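PDB 2FNA: conserved hypothetical protein from Sulfolobus solfataricus, which binds ADP and is probably an archaeal AAA+ ATPase with a P-loop nucleotide-binding domain and a C-terminal winged-helix domain, its cellular role being unknown. Local coordinates for residues E279-G284 and T333-I338. Residues are numbered along the deposited sequence; the frame is centred on the assembly and turned at random.
Sequences ENFLHG and TKHSWI
Phe281, near the C-terminal end of helix 259-282, faces His335 just beyond the end of helix 322-334, their CA atoms 7.9 Å apart. That second helix closes in a Schellman motif: Ser336, at positive phi, is the C-prime residue, and Trp337 N reaches back to Leu332 O. The capping turn that ends one helix thus also supplies two rings to an aromatic cluster with the other. With CG anti to the backbone N (chi1 175°), the Phe281 ring extends from its helix into the pair. Its edge meets the face of the His335 imidazole, Phe281 CE1 lying 3.7 Å from His335 CG, in a T-shaped stack with planes at 75°. Trp337 instead brings the NE1 side of its pyrrole ring over a face of Phe281, Trp337 NE1 lying 3.7 Å from Phe281 CD1, with planes at 63°. The imidazole is further held by a hydrogen bond between its ND1 and Glu179 OE2. Were Phe281 replaced by an alanine, the imidazole face and the indole edge would probably lose the ring they share, and a gap would open between the helix ends. The cluster thus joins helix 259-282 to the probable MCM-type winged helix-turn-helix domain; Phe278 and Tyr292 add rings around Phe281, Leu332 packs against Phe281 and Trp337, and Ile338, starting strand 338-340, rests on helix 289-299.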
loop_
_atom_site.group_PDB
_atom_site.type_symbol
_atom_site.label_atom_id
_atom_site.label_comp_id
_atom_site.label_asym_id
_atom_site.label_seq_id
_atom_site.Cartn_x
_atom_site.Cartn_y
_atom_site.Cartn_z
ATOM N N GLU A 279 -10.420 3.461 11.905
ATOM C CA GLU A 279 -9.962 3.358 13.301
ATOM C C GLU A 279 -8.447 3.358 13.372
ATOM O O GLU A 279 -7.895 3.997 14.247
ATOM C CB GLU A 279 -10.498 2.104 13.988
ATOM C CG GLU A 279 -11.965 2.172 14.312
ATOM C CD GLU A 279 -12.280 3.372 15.167
ATOM O OE1 GLU A 279 -11.629 3.514 16.229
ATOM O OE2 GLU A 279 -13.134 4.194 14.751
ATOM N N ASN A 280 -7.780 2.658 12.456
ATOM C CA ASN A 280 -6.325 2.766 12.329
ATOM C C ASN A 280 -5.864 4.203 12.074
ATOM O O ASN A 280 -4.898 4.661 12.685
ATOM C CB ASN A 280 -5.768 1.901 11.213
ATOM C CG ASN A 280 -5.942 0.442 11.459
ATOM O OD1 ASN A 280 -6.177 0.018 12.575
ATOM N ND2 ASN A 280 -5.799 -0.342 10.412
ATOM N N PHE A 281 -6.549 4.901 11.172
ATOM C CA PHE A 281 -6.294 6.322 10.964
ATOM C C PHE A 281 -6.466 7.159 12.228
ATOM O O PHE A 281 -5.700 8.075 12.452
ATOM C CB PHE A 281 -7.178 6.888 9.838
ATOM C CG PHE A 281 -7.051 8.390 9.658
ATOM C CD1 PHE A 281 -5.995 8.936 8.934
ATOM C CD2 PHE A 281 -7.971 9.255 10.243
ATOM C CE1 PHE A 281 -5.867 10.324 8.791
ATOM C CE2 PHE A 281 -7.845 10.617 10.107
ATOM C CZ PHE A 281 -6.803 11.164 9.384
ATOM N N LEU A 282 -7.470 6.861 13.039
ATOM C CA LEU A 282 -7.796 7.691 14.207
ATOM C C LEU A 282 -6.918 7.376 15.434
ATOM O O LEU A 282 -7.006 8.053 16.464
ATOM C CB LEU A 282 -9.273 7.513 14.596
ATOM C CG LEU A 282 -10.327 8.012 13.614
ATOM C CD1 LEU A 282 -11.705 7.587 14.063
ATOM C CD2 LEU A 282 -10.238 9.515 13.430
ATOM N N HIS A 283 -6.119 6.323 15.315
ATOM C CA HIS A 283 -5.166 5.926 16.322
ATOM C C HIS A 283 -4.143 7.049 16.429
ATOM O O HIS A 283 -3.544 7.462 15.424
ATOM C CB HIS A 283 -4.502 4.610 15.906
ATOM C CG HIS A 283 -3.719 3.944 16.995
ATOM N ND1 HIS A 283 -2.890 2.868 16.759
ATOM C CD2 HIS A 283 -3.641 4.193 18.324
ATOM C CE1 HIS A 283 -2.350 2.473 17.900
ATOM N NE2 HIS A 283 -2.777 3.269 18.861
ATOM N N GLY A 284 -3.983 7.573 17.640
ATOM C CA GLY A 284 -3.127 8.738 17.872
ATOM C C GLY A 284 -3.768 10.102 17.609
ATOM O O GLY A 284 -3.106 11.127 17.771
ATOM N N THR A 333 -6.403 13.967 3.325
ATOM C CA THR A 333 -5.859 13.921 1.957
ATOM C C THR A 333 -4.534 13.149 1.888
ATOM O O THR A 333 -4.310 12.365 0.947
ATOM C CB THR A 333 -5.664 15.326 1.390
ATOM O OG1 THR A 333 -6.906 16.029 1.432
ATOM C CG2 THR A 333 -5.207 15.279 -0.028
ATOM N N LYS A 334 -3.656 13.369 2.870
ATOM C CA LYS A 334 -2.343 12.693 2.893
ATOM C C LYS A 334 -2.496 11.191 3.054
ATOM O O LYS A 334 -1.670 10.437 2.575
ATOM C CB LYS A 334 -1.476 13.190 4.056
ATOM C CG LYS A 334 -1.050 14.637 3.963
ATOM C CD LYS A 334 0.362 14.793 3.419
ATOM C CE LYS A 334 1.036 15.994 4.053
ATOM N NZ LYS A 334 2.208 16.390 3.240
ATOM N N HIS A 335 -3.522 10.780 3.799
ATOM C CA HIS A 335 -3.776 9.392 4.100
ATOM C C HIS A 335 -4.796 8.782 3.090
ATOM O O HIS A 335 -5.143 7.603 3.177
ATOM C CB HIS A 335 -4.200 9.216 5.570
ATOM C CG HIS A 335 -3.097 9.480 6.552
ATOM N ND1 HIS A 335 -2.359 8.467 7.136
ATOM C CD2 HIS A 335 -2.589 10.642 7.035
ATOM C CE1 HIS A 335 -1.455 8.995 7.942
ATOM N NE2 HIS A 335 -1.570 10.308 7.893
ATOM N N SER A 336 -5.165 9.567 2.078
ATOM C CA SER A 336 -5.934 9.098 0.908
ATOM C C SER A 336 -7.390 8.724 1.242
ATOM O O SER A 336 -8.012 7.897 0.559
ATOM C CB SER A 336 -5.192 7.970 0.212
ATOM O OG SER A 336 -4.054 8.484 -0.456
ATOM N N TRP A 337 -7.967 9.408 2.232
ATOM C CA TRP A 337 -9.381 9.197 2.578
ATOM C C TRP A 337 -10.259 10.005 1.662
ATOM O O TRP A 337 -11.330 9.530 1.223
ATOM C CB TRP A 337 -9.654 9.534 4.048
ATOM C CG TRP A 337 -9.139 8.477 4.877
ATOM C CD1 TRP A 337 -7.928 8.429 5.498
ATOM C CD2 TRP A 337 -9.769 7.226 5.117
ATOM N NE1 TRP A 337 -7.788 7.238 6.152
ATOM C CE2 TRP A 337 -8.899 6.470 5.920
ATOM C CE3 TRP A 337 -10.998 6.674 4.744
ATOM C CZ2 TRP A 337 -9.217 5.189 6.355
ATOM C CZ3 TRP A 337 -11.309 5.411 5.167
ATOM C CH2 TRP A 337 -10.433 4.675 5.961
ATOM N N ILE A 338 -9.780 11.215 1.365
ATOM C CA ILE A 338 -10.433 12.119 0.433
ATOM C C ILE A 338 -9.479 12.628 -0.648
ATOM O O ILE A 338 -8.267 12.442 -0.568
ATOM C CB ILE A 338 -11.091 13.299 1.186
ATOM C CG1 ILE A 338 -10.058 14.224 1.855
ATOM C CG2 ILE A 338 -12.064 12.754 2.241
ATOM C CD1 ILE A 338 -10.675 15.405 2.630
#